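Local coordinates for adenine phosphoribosyltransferase (Leishmania donovani, PDB 1QB7), which catalyses the transfer of a phosphoribosyl group from 5-phospho-alpha-D-ribose 1-diphosphate to adenine, giving AMP and diphosphate in purine salvage, at the adenine site. Residues are numbered along the deposited sequence; one frame, centred on the assembly and turned at random.

The adenine site. Residues 36, 38, 40-42, 81, 147, 149, 177. With ADE (adenine), chain B.
Two unlike surfaces sandwich the purine. On one face the Phe41 ring lies nearly parallel but slipped outward, so that the exocyclic amine, ADE N6, sits 3.6 Å above the phenyl plane toward its rim; CD2 reaches ADE C6 at 3.8 Å. CG of Phe41 is anti to its backbone N (chi1 -178°), which places the ring under ADE N6 and the C6 rim. Val38 continues this face, its CG2 branch touching the ADE C2–N3 side, while the extended but poorly ordered Arg36 brings CD and NE against ADE C8, its guanidinium tilted and displaced beyond the C8–N9 rim. The opposite face meets aliphatic tips: Ala149 CB lies 3.4 Å from ADE N9, Val147 CG2 approaches ADE N6, and Ile177 CD1 comes near ADE C2 at 4.2 Å.

Identity is read at the edges. The backbone of Ala42 supplies both halves of a complementary pair: its N donates a fairly straight hydrogen bond to ADE N1 (3.2 Å, 164° at H), and its carbonyl O receives one from ADE N6 at 3.2 Å, the amine standing above the carbonyl plane. Arg81, bent at chi3, directs NH2 to ADE N7 at 3.2 Å, with N7 tilted from the guanidinium plane. A guanidinium here, if charged, would probably polarise the base toward N7 and disfavour protonation of that nitrogen.

The site illustrates recognition by mainchain pairing combined with sandwiching: acceptor N1 and donor N6 would suit adenine, since a 6-oxopurine usually carries N1-H and a 6-carbonyl acceptor. The protein hides most of the base, although the adenine is modelled at partial occupancy. This is the purine pocket of a type I phosphoribosyltransferase, holding the base whose N9 receives the phosphoribosyl group.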
loop_
_atom_site.group_PDB
_atom_site.type_symbol
_atom_site.label_atom_id
_atom_site.label_comp_id
_atom_site.label_asym_id
_atom_site.label_seq_id
_atom_site.Cartn_x
_atom_site.Cartn_y
_atom_site.Cartn_z
ATOM N N ARG A 36 -4.619 -13.450 11.607
ATOM C CA ARG A 36 -3.661 -13.453 12.705
ATOM C C ARG A 36 -4.294 -13.952 13.994
ATOM O O ARG A 36 -5.507 -13.843 14.187
ATOM C CB ARG A 36 -3.128 -12.035 12.909
ATOM C CG ARG A 36 -1.628 -11.931 13.073
ATOM C CD ARG A 36 -1.239 -10.483 13.321
ATOM N NE ARG A 36 0.201 -10.296 13.488
ATOM C CZ ARG A 36 0.902 -10.736 14.530
ATOM N NH1 ARG A 36 0.303 -11.403 15.510
ATOM N NH2 ARG A 36 2.206 -10.492 14.600
ATOM N N VAL A 38 -4.750 -12.966 17.184
ATOM C CA VAL A 38 -4.848 -11.916 18.189
ATOM C C VAL A 38 -6.330 -11.877 18.549
ATOM O O VAL A 38 -7.181 -12.260 17.745
ATOM C CB VAL A 38 -4.369 -10.526 17.665
ATOM C CG1 VAL A 38 -2.866 -10.541 17.429
ATOM C CG2 VAL A 38 -5.101 -10.137 16.391
ATOM N N ARG A 40 -8.532 -9.423 18.883
ATOM C CA ARG A 40 -9.305 -8.580 17.987
ATOM C C ARG A 40 -8.405 -7.947 16.925
ATOM O O ARG A 40 -7.615 -7.045 17.210
ATOM C CB ARG A 40 -10.043 -7.498 18.786
ATOM C CG ARG A 40 -10.886 -8.039 19.951
ATOM C CD ARG A 40 -11.664 -6.946 20.658
ATOM N NE ARG A 40 -10.812 -5.813 21.003
ATOM C CZ ARG A 40 -11.256 -4.637 21.442
ATOM N NH1 ARG A 40 -12.556 -4.435 21.631
ATOM N NH2 ARG A 40 -10.395 -3.667 21.718
ATOM N N PHE A 41 -8.512 -8.461 15.705
ATOM C CA PHE A 41 -7.728 -7.965 14.579
ATOM C C PHE A 41 -8.475 -6.789 13.945
ATOM O O PHE A 41 -9.529 -6.987 13.343
ATOM C CB PHE A 41 -7.529 -9.093 13.558
ATOM C CG PHE A 41 -6.694 -8.701 12.371
ATOM C CD1 PHE A 41 -7.286 -8.152 11.231
ATOM C CD2 PHE A 41 -5.317 -8.876 12.385
ATOM C CE1 PHE A 41 -6.519 -7.787 10.130
ATOM C CE2 PHE A 41 -4.544 -8.512 11.286
ATOM C CZ PHE A 41 -5.152 -7.965 10.158
ATOM N N ALA A 42 -7.946 -5.574 14.101
ATOM C CA ALA A 42 -8.579 -4.377 13.545
ATOM C C ALA A 42 -8.314 -4.265 12.045
ATOM O O ALA A 42 -7.210 -3.933 11.626
ATOM C CB ALA A 42 -8.091 -3.138 14.263
ATOM N N ARG A 81 0.131 -1.895 4.931
ATOM C CA ARG A 81 -0.940 -1.037 5.407
ATOM C C ARG A 81 -0.588 0.444 5.547
ATOM O O ARG A 81 -1.469 1.305 5.455
ATOM C CB ARG A 81 -1.571 -1.652 6.659
ATOM C CG ARG A 81 -1.960 -3.118 6.403
ATOM C CD ARG A 81 -2.755 -3.766 7.516
ATOM N NE ARG A 81 -2.089 -3.700 8.810
ATOM C CZ ARG A 81 -1.967 -4.723 9.654
ATOM N NH1 ARG A 81 -2.415 -5.925 9.327
ATOM N NH2 ARG A 81 -1.357 -4.551 10.816
ATOM N N VAL A 147 -1.761 0.216 12.409
ATOM C CA VAL A 147 -1.873 -0.169 13.812
ATOM C C VAL A 147 -0.521 -0.268 14.520
ATOM O O VAL A 147 0.437 -0.809 13.965
ATOM C CB VAL A 147 -2.591 -1.551 13.949
ATOM C CG1 VAL A 147 -2.698 -1.957 15.407
ATOM C CG2 VAL A 147 -3.973 -1.506 13.319
ATOM N N ALA A 149 1.000 -2.101 17.229
ATOM C CA ALA A 149 0.783 -3.248 18.099
ATOM C C ALA A 149 2.023 -3.515 18.956
ATOM O O ALA A 149 2.202 -2.876 19.985
ATOM C CB ALA A 149 0.411 -4.461 17.273
ATOM N N ILE A 177 -2.658 -0.108 20.263
ATOM C CA ILE A 177 -3.054 -1.180 21.178
ATOM C C ILE A 177 -2.178 -0.959 22.413
ATOM O O ILE A 177 -1.202 -1.682 22.627
ATOM C CB ILE A 177 -2.711 -2.576 20.599
ATOM C CG1 ILE A 177 -3.085 -2.675 19.112
ATOM C CG2 ILE A 177 -3.395 -3.658 21.418
ATOM C CD1 ILE A 177 -4.560 -2.624 18.819
HETATM N N9 ADE B . -1.230 -6.920 15.567
HETATM C C8 ADE B . -0.877 -6.738 14.285
HETATM N N7 ADE B . -1.864 -6.259 13.520
HETATM C C5 ADE B . -2.916 -6.131 14.393
HETATM C C6 ADE B . -4.235 -5.690 14.233
HETATM N N6 ADE B . -4.702 -5.278 13.057
HETATM N N1 ADE B . -5.023 -5.697 15.343
HETATM C C2 ADE B . -4.524 -6.116 16.511
HETATM N N3 ADE B . -3.289 -6.558 16.774
HETATM C C4 ADE B . -2.539 -6.535 15.654
#